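Local coordinates for protein aminopeptidase N (Francisella tularensis subsp. tularensis, PDB 5DLL) that probably breaks down intracellular peptides as a zinc-dependent M1 metallopeptidase, releasing N-terminal amino acids, preferably alanine, from peptides, at residues A[27-32]-A[191-196]; A[33-38]-A[42-47]; A[60-65]-A[102-107]; A[141-146]-A[151-156]. All blocks are in the same frame, centred on the assembly; numbering follows the deposited sequence.

Interaction 1: residues A[27-32]-A[191-196]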
loop_
_atom_site.group_PDB
_atom_site.type_symbol
_atom_site.label_atom_id
_atom_site.label_comp_id
_atom_site.label_asym_id
_atom_site.label_seq_id
_atom_site.Cartn_x
_atom_site.Cartn_y
_atom_site.Cartn_z
ATOM N N LEU A 27 -22.404 -22.146 14.986
ATOM C CA LEU A 27 -22.461 -20.983 14.095
ATOM C C LEU A 27 -23.505 -19.966 14.543
ATOM O O LEU A 27 -24.450 -20.303 15.251
ATOM C CB LEU A 27 -22.767 -21.423 12.662
ATOM C CG LEU A 27 -21.613 -22.074 11.894
ATOM C CD1 LEU A 27 -22.139 -22.785 10.653
ATOM C CD2 LEU A 27 -20.546 -21.048 11.525
ATOM N N ILE A 28 -23.326 -18.723 14.102
ATOM C CA ILE A 28 -24.200 -17.616 14.482
ATOM C C ILE A 28 -24.900 -17.077 13.242
ATOM O O ILE A 28 -24.252 -16.652 12.285
ATOM C CB ILE A 28 -23.412 -16.484 15.181
ATOM C CG1 ILE A 28 -22.615 -17.062 16.360
ATOM C CG2 ILE A 28 -24.359 -15.368 15.632
ATOM C CD1 ILE A 28 -21.810 -16.050 17.149
ATOM N N ASP A 29 -26.228 -17.116 13.274
ATOM C CA ASP A 29 -27.059 -16.621 12.188
ATOM C C ASP A 29 -27.302 -15.124 12.336
ATOM O O ASP A 29 -27.180 -14.375 11.361
ATOM C CB ASP A 29 -28.399 -17.370 12.162
ATOM C CG ASP A 29 -28.267 -18.810 11.667
ATOM O OD1 ASP A 29 -27.195 -19.179 11.130
ATOM O OD2 ASP A 29 -29.252 -19.573 11.803
ATOM N N GLU A 30 -27.654 -14.700 13.551
ATOM C CA GLU A 30 -27.961 -13.301 13.841
ATOM C C GLU A 30 -27.336 -12.836 15.149
ATOM O O GLU A 30 -27.130 -13.620 16.068
ATOM C CB GLU A 30 -29.473 -13.075 13.913
ATOM C CG GLU A 30 -30.228 -13.556 12.688
ATOM C CD GLU A 30 -31.435 -12.702 12.369
ATOM O OE1 GLU A 30 -32.170 -12.336 13.306
ATOM O OE2 GLU A 30 -31.643 -12.393 11.176
ATOM N N THR A 31 -27.064 -11.538 15.221
ATOM C CA THR A 31 -26.460 -10.921 16.391
ATOM C C THR A 31 -27.184 -9.605 16.674
ATOM O O THR A 31 -27.170 -8.695 15.845
ATOM C CB THR A 31 -24.966 -10.650 16.136
ATOM O OG1 THR A 31 -24.307 -11.886 15.816
ATOM C CG2 THR A 31 -24.309 -10.010 17.354
ATOM N N HIS A 32 -27.839 -9.520 17.828
ATOM C CA HIS A 32 -28.556 -8.310 18.226
ATOM C C HIS A 32 -27.871 -7.691 19.429
ATOM O O HIS A 32 -27.845 -8.290 20.501
ATOM C CB HIS A 32 -30.011 -8.625 18.565
ATOM C CG HIS A 32 -30.807 -9.110 17.396
ATOM N ND1 HIS A 32 -30.549 -10.309 16.769
ATOM C CD2 HIS A 32 -31.852 -8.557 16.738
ATOM C CE1 HIS A 32 -31.400 -10.473 15.774
ATOM N NE2 HIS A 32 -32.202 -9.424 15.732
ATOM N N PRO A 191 -28.354 -6.193 6.908
ATOM C CA PRO A 191 -28.984 -7.469 6.559
ATOM C C PRO A 191 -28.053 -8.544 6.017
ATOM O O PRO A 191 -28.456 -9.706 5.958
ATOM C CB PRO A 191 -30.004 -7.076 5.482
ATOM C CG PRO A 191 -29.460 -5.835 4.872
ATOM C CD PRO A 191 -28.709 -5.121 5.957
ATOM N N PHE A 192 -26.835 -8.174 5.625
ATOM C CA PHE A 192 -25.899 -9.130 5.028
ATOM C C PHE A 192 -24.977 -9.703 6.089
ATOM O O PHE A 192 -24.384 -8.958 6.871
ATOM C CB PHE A 192 -25.072 -8.477 3.909
ATOM C CG PHE A 192 -25.905 -7.723 2.905
ATOM C CD1 PHE A 192 -26.600 -8.399 1.909
ATOM C CD2 PHE A 192 -26.014 -6.335 2.972
ATOM C CE1 PHE A 192 -27.378 -7.706 0.997
ATOM C CE2 PHE A 192 -26.793 -5.642 2.064
ATOM C CZ PHE A 192 -27.473 -6.327 1.073
ATOM N N LYS A 193 -24.870 -11.030 6.099
ATOM C CA LYS A 193 -23.960 -11.747 6.989
ATOM C C LYS A 193 -22.525 -11.210 6.869
ATOM O O LYS A 193 -22.008 -11.048 5.763
ATOM C CB LYS A 193 -23.972 -13.245 6.666
ATOM C CG LYS A 193 -25.279 -13.952 6.989
ATOM C CD LYS A 193 -25.371 -15.311 6.303
ATOM C CE LYS A 193 -24.469 -16.359 6.945
ATOM N NZ LYS A 193 -24.902 -16.747 8.321
ATOM N N LYS A 194 -21.897 -10.920 8.010
ATOM C CA LYS A 194 -20.503 -10.484 8.042
ATOM C C LYS A 194 -19.785 -11.016 9.272
ATOM O O LYS A 194 -20.419 -11.260 10.302
ATOM C CB LYS A 194 -20.405 -8.955 8.016
ATOM C CG LYS A 194 -20.893 -8.238 9.270
ATOM C CD LYS A 194 -20.555 -6.755 9.196
ATOM C CE LYS A 194 -20.972 -5.993 10.447
ATOM N NZ LYS A 194 -22.390 -5.537 10.393
ATOM N N PRO A 195 -18.454 -11.188 9.175
ATOM C CA PRO A 195 -17.669 -11.526 10.361
ATOM C C PRO A 195 -17.529 -10.312 11.283
ATOM O O PRO A 195 -17.645 -9.176 10.830
ATOM C CB PRO A 195 -16.320 -11.951 9.781
ATOM C CG PRO A 195 -16.214 -11.230 8.484
ATOM C CD PRO A 195 -17.612 -11.048 7.968
ATOM N N CYS A 196 -17.281 -10.549 12.564
ATOM C CA CYS A 196 -17.287 -9.467 13.545
ATOM C C CYS A 196 -16.148 -8.451 13.387
ATOM O O CYS A 196 -16.275 -7.327 13.867
ATOM C CB CYS A 196 -17.304 -10.028 14.974
ATOM S SG CYS A 196 -15.998 -11.213 15.371
#
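Lys193 reaches toward Ile28 and Asp29 in a thin electrostatic contact in the mixed sheet of the N-terminal domain, at a corner of strand 26-36. Little surface is involved, 73 Å² summed over both sides, and the backbones stay well apart: the closest CA atoms, those of Asp29 and Lys193, are 7.8 Å from each other. The approach is made by the lysine chain. Its CG lies beside the backbone N (chi1 -68°), and bends about the last two torsions (chi3 74°, chi4 68°) curl the ammonium round, so that NZ ends 4.0 Å from Ile28 O. Asp29 sits where the chain turns a corner between two runs of strand. Its CB points away from residues 191-196, and of its carboxylate oxygens OD1 is the nearer to the lysine, at 4.4 Å from Lys193 NZ. That is too long for a salt bridge, although the opposite charges probably still attract. The firm partner of the ammonium is Met150 O, which accepts a hydrogen bond from Lys193 NZ and so anchors the group near the corner. Strand 150-160 lies between the two segments in the sheet: strand 26-36 runs parallel along one edge, with Asp29 and Thr31 bonded to Ala152 through the backbone, and strand 193-195 runs antiparallel along the other, where Lys194 pairs with Ala151.

Interaction 2: residues A[33-38]-A[42-47]. With NA (sodium ion), chain R.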
loop_
_atom_site.group_PDB
_atom_site.type_symbol
_atom_site.label_atom_id
_atom_site.label_comp_id
_atom_site.label_asym_id
_atom_site.label_seq_id
_atom_site.Cartn_x
_atom_site.Cartn_y
_atom_site.Cartn_z
ATOM N N LEU A 33 -27.319 -6.495 19.243
ATOM C CA LEU A 33 -26.590 -5.799 20.294
ATOM C C LEU A 33 -27.324 -4.540 20.738
ATOM O O LEU A 33 -28.025 -3.909 19.948
ATOM C CB LEU A 33 -25.183 -5.419 19.813
ATOM C CG LEU A 33 -24.380 -6.497 19.075
ATOM C CD1 LEU A 33 -22.999 -5.964 18.721
ATOM C CD2 LEU A 33 -24.275 -7.774 19.894
ATOM N N ILE A 34 -27.166 -4.204 22.018
ATOM C CA ILE A 34 -27.607 -2.924 22.571
ATOM C C ILE A 34 -26.427 -2.317 23.321
ATOM O O ILE A 34 -25.845 -2.964 24.197
ATOM C CB ILE A 34 -28.803 -3.076 23.541
ATOM C CG1 ILE A 34 -29.997 -3.740 22.835
ATOM C CG2 ILE A 34 -29.208 -1.716 24.105
ATOM C CD1 ILE A 34 -31.050 -4.295 23.772
ATOM N N PHE A 35 -26.070 -1.088 22.958
ATOM C CA PHE A 35 -24.989 -0.356 23.615
ATOM C C PHE A 35 -25.559 0.805 24.426
ATOM O O PHE A 35 -26.189 1.713 23.868
ATOM C CB PHE A 35 -23.996 0.189 22.588
ATOM C CG PHE A 35 -23.138 -0.866 21.943
ATOM C CD1 PHE A 35 -23.626 -1.632 20.888
ATOM C CD2 PHE A 35 -21.832 -1.076 22.369
ATOM C CE1 PHE A 35 -22.836 -2.596 20.284
ATOM C CE2 PHE A 35 -21.037 -2.042 21.770
ATOM C CZ PHE A 35 -21.541 -2.801 20.726
ATOM N N GLU A 36 -25.340 0.761 25.740
ATOM C CA GLU A 36 -25.665 1.871 26.624
ATOM C C GLU A 36 -24.371 2.594 26.960
ATOM O O GLU A 36 -23.686 2.250 27.921
ATOM C CB GLU A 36 -26.355 1.365 27.884
ATOM C CG GLU A 36 -27.578 0.525 27.576
ATOM C CD GLU A 36 -28.400 0.218 28.803
ATOM O OE1 GLU A 36 -28.702 -0.971 29.023
ATOM O OE2 GLU A 36 -28.743 1.165 29.544
ATOM N N LEU A 37 -24.047 3.596 26.148
ATOM C CA LEU A 37 -22.745 4.247 26.199
ATOM C C LEU A 37 -22.518 5.056 27.472
ATOM O O LEU A 37 -23.377 5.835 27.903
ATOM C CB LEU A 37 -22.545 5.151 24.975
ATOM C CG LEU A 37 -22.492 4.463 23.609
ATOM C CD1 LEU A 37 -22.143 5.481 22.533
ATOM C CD2 LEU A 37 -21.494 3.311 23.596
ATOM N N ASP A 38 -21.343 4.847 28.057
ATOM C CA ASP A 38 -20.865 5.624 29.187
ATOM C C ASP A 38 -19.339 5.576 29.196
ATOM O O ASP A 38 -18.735 4.594 28.751
ATOM C CB ASP A 38 -21.419 5.072 30.502
ATOM C CG ASP A 38 -21.042 5.929 31.698
ATOM O OD1 ASP A 38 -21.415 7.124 31.721
ATOM O OD2 ASP A 38 -20.365 5.409 32.611
ATOM N N THR A 42 -19.901 1.158 30.144
ATOM C CA THR A 42 -20.720 0.878 28.967
ATOM C C THR A 42 -21.293 -0.539 29.068
ATOM O O THR A 42 -20.548 -1.493 29.295
ATOM C CB THR A 42 -19.897 1.006 27.667
ATOM O OG1 THR A 42 -19.417 2.352 27.524
ATOM C CG2 THR A 42 -20.736 0.634 26.450
ATOM N N ARG A 43 -22.610 -0.667 28.904
ATOM C CA ARG A 43 -23.290 -1.958 29.036
ATOM C C ARG A 43 -23.640 -2.532 27.671
ATOM O O ARG A 43 -24.315 -1.877 26.881
ATOM C CB ARG A 43 -24.567 -1.822 29.867
ATOM C CG ARG A 43 -24.336 -1.633 31.357
ATOM C CD ARG A 43 -25.657 -1.465 32.097
ATOM N NE ARG A 43 -26.424 -2.712 32.167
ATOM C CZ ARG A 43 -27.714 -2.799 32.497
ATOM N NH1 ARG A 43 -28.427 -1.713 32.787
ATOM N NH2 ARG A 43 -28.302 -3.990 32.532
ATOM N N VAL A 44 -23.196 -3.763 27.416
ATOM C CA VAL A 44 -23.422 -4.438 26.140
ATOM C C VAL A 44 -24.247 -5.722 26.312
ATOM O O VAL A 44 -23.715 -6.812 26.626
ATOM C CB VAL A 44 -22.086 -4.752 25.431
ATOM C CG1 VAL A 44 -22.339 -5.278 24.024
ATOM C CG2 VAL A 44 -21.200 -3.511 25.393
ATOM N N THR A 45 -25.556 -5.573 26.106
ATOM C CA THR A 45 -26.471 -6.704 25.992
ATOM C C THR A 45 -26.342 -7.267 24.584
ATOM O O THR A 45 -26.233 -6.505 23.628
ATOM C CB THR A 45 -27.938 -6.281 26.217
ATOM O OG1 THR A 45 -28.034 -5.451 27.382
ATOM C CG2 THR A 45 -28.836 -7.512 26.387
ATOM N N ALA A 46 -26.352 -8.590 24.457
ATOM C CA ALA A 46 -26.189 -9.239 23.154
ATOM C C ALA A 46 -26.983 -10.534 23.061
ATOM O O ALA A 46 -26.799 -11.440 23.876
ATOM C CB ALA A 46 -24.721 -9.512 22.868
ATOM N N ASN A 47 -27.856 -10.611 22.057
ATOM C CA ASN A 47 -28.627 -11.814 21.781
ATOM C C ASN A 47 -28.044 -12.534 20.581
ATOM O O ASN A 47 -28.165 -12.067 19.452
ATOM C CB ASN A 47 -30.086 -11.468 21.505
ATOM C CG ASN A 47 -30.880 -11.249 22.768
ATOM O OD1 ASN A 47 -31.853 -11.951 23.023
ATOM N ND2 ASN A 47 -30.475 -10.269 23.565
HETATM NA NA NA R . -23.255 -8.984 26.170
HETATM O O HOH W 1 -27.166 -2.858 27.236
#
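Leu33 to Glu36 pair with Arg43 to Ala46 as the two arms of an antiparallel beta hairpin, their short axes 4.8 Å apart and 171° from each other in direction. Ile34-Thr45 and Glu36-Arg43 are the hydrogen-bonded pairs; Glu36 N to Arg43 O, 3.1 Å, is nearly straight (173° at the hydrogen), whereas the return bond from Thr45 N to Ile34 O is weak. On the buried face Leu33 CD2 lies 3.5 Å from Ala46 CB. Beside them Phe35 and Val44 run side by side, Val44 CG1 over one ring face near the rim and CG2 3.9 Å from Phe35 CE2. The other face, with Ile34, Glu36, Arg43 and Thr45, is mostly polar. Glu36 and Arg43 lie side by side there, the glutamate extended and the arginine bent at chi3 (71°), but Glu36 OE1 stands above the guanidinium plane, 3.8 Å from Arg43 NH1, so the long salt bridge is one of charge alone. A water gathers Glu36 OE1, Arg43 O and Thr45 OG1. Where the chain turns, Thr42 OG1 donates to a lone pair of Asp38 O at 2.6 Å. Val44 O binds the sodium ion at 2.3 Å, with Thr106 and Thr141 completing the site. The hairpin thus divides its chemistry: an apolar face for the domain interior, a largely polar, partly exposed face holding one water and a long ion pair, and a carbonyl spent on a cation.

Interaction 3: residues A[60-65]-A[102-107]. With NA (sodium ion), chain R.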
loop_
_atom_site.group_PDB
_atom_site.type_symbol
_atom_site.label_atom_id
_atom_site.label_comp_id
_atom_site.label_asym_id
_atom_site.label_seq_id
_atom_site.Cartn_x
_atom_site.Cartn_y
_atom_site.Cartn_z
ATOM N N ASN A 60 -20.518 -30.985 22.023
ATOM C CA ASN A 60 -21.551 -29.955 22.178
ATOM C C ASN A 60 -21.163 -28.867 23.178
ATOM O O ASN A 60 -22.008 -28.354 23.917
ATOM C CB ASN A 60 -22.868 -30.605 22.598
ATOM C CG ASN A 60 -23.242 -31.778 21.715
ATOM O OD1 ASN A 60 -22.838 -31.853 20.548
ATOM N ND2 ASN A 60 -24.012 -32.704 22.268
ATOM N N THR A 61 -19.880 -28.516 23.193
ATOM C CA THR A 61 -19.384 -27.455 24.047
ATOM C C THR A 61 -19.258 -26.181 23.226
ATOM O O THR A 61 -18.656 -26.189 22.155
ATOM C CB THR A 61 -18.009 -27.807 24.649
ATOM O OG1 THR A 61 -18.134 -28.955 25.500
ATOM C CG2 THR A 61 -17.454 -26.637 25.462
ATOM N N LEU A 62 -19.836 -25.097 23.730
ATOM C CA LEU A 62 -19.669 -23.780 23.135
ATOM C C LEU A 62 -18.487 -23.075 23.801
ATOM O O LEU A 62 -18.430 -22.980 25.025
ATOM C CB LEU A 62 -20.944 -22.953 23.313
ATOM C CG LEU A 62 -21.034 -21.620 22.558
ATOM C CD1 LEU A 62 -21.190 -21.845 21.058
ATOM C CD2 LEU A 62 -22.186 -20.780 23.096
ATOM N N VAL A 63 -17.547 -22.593 22.991
ATOM C CA VAL A 63 -16.383 -21.863 23.491
ATOM C C VAL A 63 -16.379 -20.450 22.902
ATOM O O VAL A 63 -15.865 -20.227 21.806
ATOM C CB VAL A 63 -15.056 -22.586 23.141
ATOM C CG1 VAL A 63 -13.861 -21.834 23.721
ATOM C CG2 VAL A 63 -15.076 -24.026 23.637
ATOM N N LEU A 64 -16.960 -19.503 23.633
ATOM C CA LEU A 64 -16.972 -18.102 23.213
ATOM C C LEU A 64 -15.691 -17.383 23.630
ATOM O O LEU A 64 -15.176 -17.611 24.718
ATOM C CB LEU A 64 -18.178 -17.376 23.812
ATOM C CG LEU A 64 -19.538 -17.862 23.312
ATOM C CD1 LEU A 64 -20.645 -17.360 24.221
ATOM C CD2 LEU A 64 -19.778 -17.417 21.880
ATOM N N ASP A 65 -15.193 -16.515 22.756
ATOM C CA ASP A 65 -14.047 -15.657 23.047
ATOM C C ASP A 65 -14.524 -14.372 23.731
ATOM O O ASP A 65 -15.532 -13.786 23.330
ATOM C CB ASP A 65 -13.303 -15.300 21.751
ATOM C CG ASP A 65 -12.795 -16.528 20.998
ATOM O OD1 ASP A 65 -11.915 -17.238 21.535
ATOM O OD2 ASP A 65 -13.268 -16.773 19.864
ATOM N N PHE A 102 -30.410 -22.500 19.606
ATOM C CA PHE A 102 -30.739 -21.719 20.805
ATOM C C PHE A 102 -30.368 -20.238 20.695
ATOM O O PHE A 102 -29.610 -19.831 19.814
ATOM C CB PHE A 102 -30.056 -22.326 22.039
ATOM C CG PHE A 102 -28.546 -22.297 21.983
ATOM C CD1 PHE A 102 -27.843 -23.259 21.269
ATOM C CD2 PHE A 102 -27.828 -21.320 22.661
ATOM C CE1 PHE A 102 -26.460 -23.242 21.218
ATOM C CE2 PHE A 102 -26.441 -21.301 22.618
ATOM C CZ PHE A 102 -25.758 -22.262 21.893
ATOM N N VAL A 103 -30.915 -19.447 21.612
ATOM C CA VAL A 103 -30.567 -18.036 21.744
ATOM C C VAL A 103 -29.830 -17.831 23.072
ATOM O O VAL A 103 -30.272 -18.312 24.120
ATOM C CB VAL A 103 -31.800 -17.100 21.622
ATOM C CG1 VAL A 103 -33.009 -17.642 22.372
ATOM C CG2 VAL A 103 -31.465 -15.690 22.092
ATOM N N LEU A 104 -28.702 -17.127 23.012
ATOM C CA LEU A 104 -27.894 -16.850 24.187
ATOM C C LEU A 104 -27.797 -15.348 24.432
ATOM O O LEU A 104 -27.206 -14.628 23.634
ATOM C CB LEU A 104 -26.494 -17.428 23.995
ATOM C CG LEU A 104 -25.516 -17.216 25.151
ATOM C CD1 LEU A 104 -26.035 -17.874 26.419
ATOM C CD2 LEU A 104 -24.139 -17.749 24.787
ATOM N N GLN A 105 -28.369 -14.886 25.541
ATOM C CA GLN A 105 -28.277 -13.486 25.933
ATOM C C GLN A 105 -27.198 -13.286 26.984
ATOM O O GLN A 105 -27.194 -13.977 27.996
ATOM C CB GLN A 105 -29.612 -12.994 26.492
ATOM C CG GLN A 105 -29.591 -11.524 26.898
ATOM C CD GLN A 105 -30.898 -11.053 27.490
ATOM O OE1 GLN A 105 -31.964 -11.581 27.177
ATOM N NE2 GLN A 105 -30.824 -10.049 28.355
ATOM N N THR A 106 -26.303 -12.327 26.747
ATOM C CA THR A 106 -25.308 -11.913 27.738
ATOM C C THR A 106 -25.344 -10.400 27.912
ATOM O O THR A 106 -25.268 -9.663 26.924
ATOM C CB THR A 106 -23.861 -12.283 27.324
ATOM O OG1 THR A 106 -23.413 -11.424 26.255
ATOM C CG2 THR A 106 -23.758 -13.747 26.911
ATOM N N VAL A 107 -25.436 -9.945 29.159
ATOM C CA VAL A 107 -25.159 -8.545 29.489
ATOM C C VAL A 107 -23.743 -8.461 30.040
ATOM O O VAL A 107 -23.348 -9.279 30.868
ATOM C CB VAL A 107 -26.147 -7.966 30.520
ATOM C CG1 VAL A 107 -25.821 -6.504 30.803
ATOM C CG2 VAL A 107 -27.579 -8.110 30.020
HETATM NA NA NA R . -23.255 -8.984 26.170
#
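Leu62 and Leu64 meet Phe102 and Leu104 where two beta sheets pack face to face, as in a beta sandwich. Strand 62-65 belongs to a small three-stranded antiparallel sheet and strand 101-110 to the large mixed one; the short axes pass 12.4 Å apart and cross at -37°, so the strands meet through side chains. The tight part centres on one methyl. Leu104, with CG anti to the backbone N (chi1 180°), projects CD2 toward both leucines of the opposing strand, tip to tip, reaching Leu64 CD1 at 3.6 Å and Leu62 CD2 at 4.0 Å. The same Leu62 CD2 also approaches Phe102 at the ring edge, near its plane, 4.1 Å from CZ. All four residues are buried, and Ile95 and Ile74 extend the apolar layer around Leu104. The alternate residues belong to the looser, outer sides: Val63, Val103 and Gln105 are partly exposed and turn from the interface, Val63 lying against Gln92 and Gln105 beside Thr45, Asn47 and Lys75. Two residues beyond Leu104, Thr106 grips the sodium ion through both its carbonyl and its hydroxyl, with OG1 2.5 Å from the metal.

Interaction 4: residues A[141-146]-A[151-156]. With NA (sodium ion), chain R.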
loop_
_atom_site.group_PDB
_atom_site.type_symbol
_atom_site.label_atom_id
_atom_site.label_comp_id
_atom_site.label_asym_id
_atom_site.label_seq_id
_atom_site.Cartn_x
_atom_site.Cartn_y
_atom_site.Cartn_z
ATOM N N THR A 141 -17.984 -7.865 23.602
ATOM C CA THR A 141 -18.854 -8.854 24.236
ATOM C C THR A 141 -18.358 -10.236 23.830
ATOM O O THR A 141 -17.444 -10.349 23.010
ATOM C CB THR A 141 -20.351 -8.634 23.886
ATOM O OG1 THR A 141 -21.199 -9.255 24.874
ATOM C CG2 THR A 141 -20.686 -9.165 22.495
ATOM N N TYR A 142 -18.947 -11.272 24.423
ATOM C CA TYR A 142 -18.524 -12.653 24.185
ATOM C C TYR A 142 -19.042 -13.134 22.837
ATOM O O TYR A 142 -20.247 -13.102 22.586
ATOM C CB TYR A 142 -19.025 -13.586 25.294
ATOM C CG TYR A 142 -18.258 -13.489 26.600
ATOM C CD1 TYR A 142 -17.065 -14.180 26.780
ATOM C CD2 TYR A 142 -18.735 -12.723 27.661
ATOM C CE1 TYR A 142 -16.362 -14.101 27.973
ATOM C CE2 TYR A 142 -18.038 -12.640 28.858
ATOM C CZ TYR A 142 -16.855 -13.331 29.010
ATOM O OH TYR A 142 -16.158 -13.256 30.197
ATOM N N TYR A 143 -18.129 -13.587 21.985
ATOM C CA TYR A 143 -18.449 -13.944 20.604
ATOM C C TYR A 143 -17.554 -15.085 20.101
ATOM O O TYR A 143 -16.580 -15.457 20.760
ATOM C CB TYR A 143 -18.258 -12.710 19.716
ATOM C CG TYR A 143 -19.121 -12.707 18.477
ATOM C CD1 TYR A 143 -20.492 -12.475 18.566
ATOM C CD2 TYR A 143 -18.573 -12.931 17.215
ATOM C CE1 TYR A 143 -21.292 -12.472 17.439
ATOM C CE2 TYR A 143 -19.370 -12.932 16.082
ATOM C CZ TYR A 143 -20.727 -12.699 16.203
ATOM O OH TYR A 143 -21.534 -12.697 15.091
ATOM N N LEU A 144 -17.898 -15.648 18.943
ATOM C CA LEU A 144 -16.970 -16.503 18.196
ATOM C C LEU A 144 -16.139 -15.603 17.279
ATOM O O LEU A 144 -16.438 -15.444 16.092
ATOM C CB LEU A 144 -17.715 -17.568 17.391
ATOM C CG LEU A 144 -18.318 -18.718 18.202
ATOM C CD1 LEU A 144 -19.309 -19.496 17.349
ATOM C CD2 LEU A 144 -17.239 -19.643 18.756
ATOM N N ASP A 145 -15.095 -15.010 17.854
ATOM C CA ASP A 145 -14.334 -13.956 17.201
ATOM C C ASP A 145 -13.358 -14.536 16.169
ATOM O O ASP A 145 -12.131 -14.507 16.338
ATOM C CB ASP A 145 -13.620 -13.115 18.264
ATOM C CG ASP A 145 -12.963 -11.878 17.697
ATOM O OD1 ASP A 145 -12.988 -11.676 16.462
ATOM O OD2 ASP A 145 -12.408 -11.104 18.498
ATOM N N ARG A 146 -13.937 -15.052 15.089
ATOM C CA ARG A 146 -13.191 -15.650 13.988
ATOM C C ARG A 146 -13.950 -15.345 12.701
ATOM O O ARG A 146 -15.185 -15.283 12.708
ATOM C CB ARG A 146 -13.034 -17.164 14.181
ATOM C CG ARG A 146 -14.343 -17.903 14.405
ATOM C CD ARG A 146 -14.112 -19.331 14.860
ATOM N NE ARG A 146 -13.609 -20.195 13.793
ATOM C CZ ARG A 146 -13.267 -21.475 13.956
ATOM N NH1 ARG A 146 -13.357 -22.057 15.147
ATOM N NH2 ARG A 146 -12.818 -22.179 12.921
ATOM N N ALA A 151 -22.566 -13.262 10.663
ATOM C CA ALA A 151 -23.928 -13.113 11.161
ATOM C C ALA A 151 -24.567 -11.796 10.730
ATOM O O ALA A 151 -23.875 -10.827 10.428
ATOM C CB ALA A 151 -23.923 -13.207 12.670
ATOM N N ALA A 152 -25.899 -11.782 10.712
ATOM C CA ALA A 152 -26.673 -10.574 10.436
ATOM C C ALA A 152 -26.802 -9.726 11.705
ATOM O O ALA A 152 -27.319 -10.191 12.720
ATOM C CB ALA A 152 -28.045 -10.943 9.901
ATOM N N PHE A 153 -26.333 -8.480 11.633
ATOM C CA PHE A 153 -26.239 -7.604 12.807
ATOM C C PHE A 153 -27.360 -6.568 12.889
ATOM O O PHE A 153 -27.537 -5.774 11.968
ATOM C CB PHE A 153 -24.901 -6.852 12.800
ATOM C CG PHE A 153 -23.748 -7.644 13.352
ATOM C CD1 PHE A 153 -23.130 -8.622 12.587
ATOM C CD2 PHE A 153 -23.262 -7.391 14.627
ATOM C CE1 PHE A 153 -22.056 -9.342 13.083
ATOM C CE2 PHE A 153 -22.186 -8.108 15.128
ATOM C CZ PHE A 153 -21.582 -9.085 14.358
ATOM N N THR A 154 -28.100 -6.581 13.997
ATOM C CA THR A 154 -28.953 -5.456 14.385
ATOM C C THR A 154 -28.321 -4.837 15.615
ATOM O O THR A 154 -27.933 -5.554 16.532
ATOM C CB THR A 154 -30.380 -5.898 14.749
ATOM O OG1 THR A 154 -30.898 -6.750 13.720
ATOM C CG2 THR A 154 -31.293 -4.681 14.933
ATOM N N VAL A 155 -28.221 -3.512 15.639
ATOM C CA VAL A 155 -27.451 -2.815 16.668
ATOM C C VAL A 155 -28.180 -1.559 17.145
ATOM O O VAL A 155 -28.351 -0.626 16.371
ATOM C CB VAL A 155 -26.055 -2.403 16.121
ATOM C CG1 VAL A 155 -25.270 -1.592 17.151
ATOM C CG2 VAL A 155 -25.259 -3.626 15.669
ATOM N N LYS A 156 -28.598 -1.533 18.411
ATOM C CA LYS A 156 -29.129 -0.308 19.024
ATOM C C LYS A 156 -28.018 0.417 19.782
ATOM O O LYS A 156 -27.140 -0.225 20.352
ATOM C CB LYS A 156 -30.298 -0.613 19.972
ATOM C CG LYS A 156 -31.028 0.637 20.461
ATOM C CD LYS A 156 -32.053 0.338 21.544
ATOM C CE LYS A 156 -33.198 -0.535 21.048
ATOM N NZ LYS A 156 -34.345 -0.521 21.997
HETATM NA NA NA R . -23.255 -8.984 26.170
#
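Ala151 and Phe153 receive the hydroxyl end of Tyr143, which reaches from the irregular loop 141-146 onto one face of strand 150-160. Ala151 comes first: its CB points toward the loop and lies 3.4 Å from Tyr143 OH. Ala152 turns its methyl away; its backbone bonds Asp29 and Thr31 of the adjoining strand. Phe153 then returns to the loop side. Its CB does not point at the loop, but the ring carries CZ to 3.7 Å from Tyr143 OH and 4.1 Å from Tyr143 CZ. The two aromatic side chains come from opposite directions and meet obliquely at their far ends. Tyr143 extends that far because its CG is roughly anti to the backbone N (chi1 -153°). Phe137 packs edge-to-face with its ring. Nearby, Asp145 centres an inverse gamma turn, closed by Arg146 N to Leu144 O, 2.7 Å, and at the start of the loop Thr141 OG1 binds the sodium ion at 2.5 Å. The contact buries a phenol oxygen among carbon atoms, and its hydrogen bond with Thr31 OG1 satisfies that oxygen and ties the loop to the sheet.

Interactions 3 and 4 lie in the interior of the N-terminal domain, whereas interactions 1 and 2 are partly buried and carry charged groups toward its outside. Strand 26-36 serves interactions 1 and 2 in turn, and strand 150-160 joins both to interaction 4, through probable backbone bonds of Thr31 and Leu33. Interaction 2 alone is built from strand pairing; interaction 3 is purely apolar between sheets, interaction 4 sets a tyrosine hydroxyl end against an alanine and a phenylalanine, and interaction 1 is sparse and only weakly electrostatic. The sodium ion links interactions 2, 3 and 4, taking ligands from each. Probable hydrogen bonds further tie 2 to 3 (Ala46 N to Thr106 O) and 3 to 4 (Asp65 N to Tyr143 O).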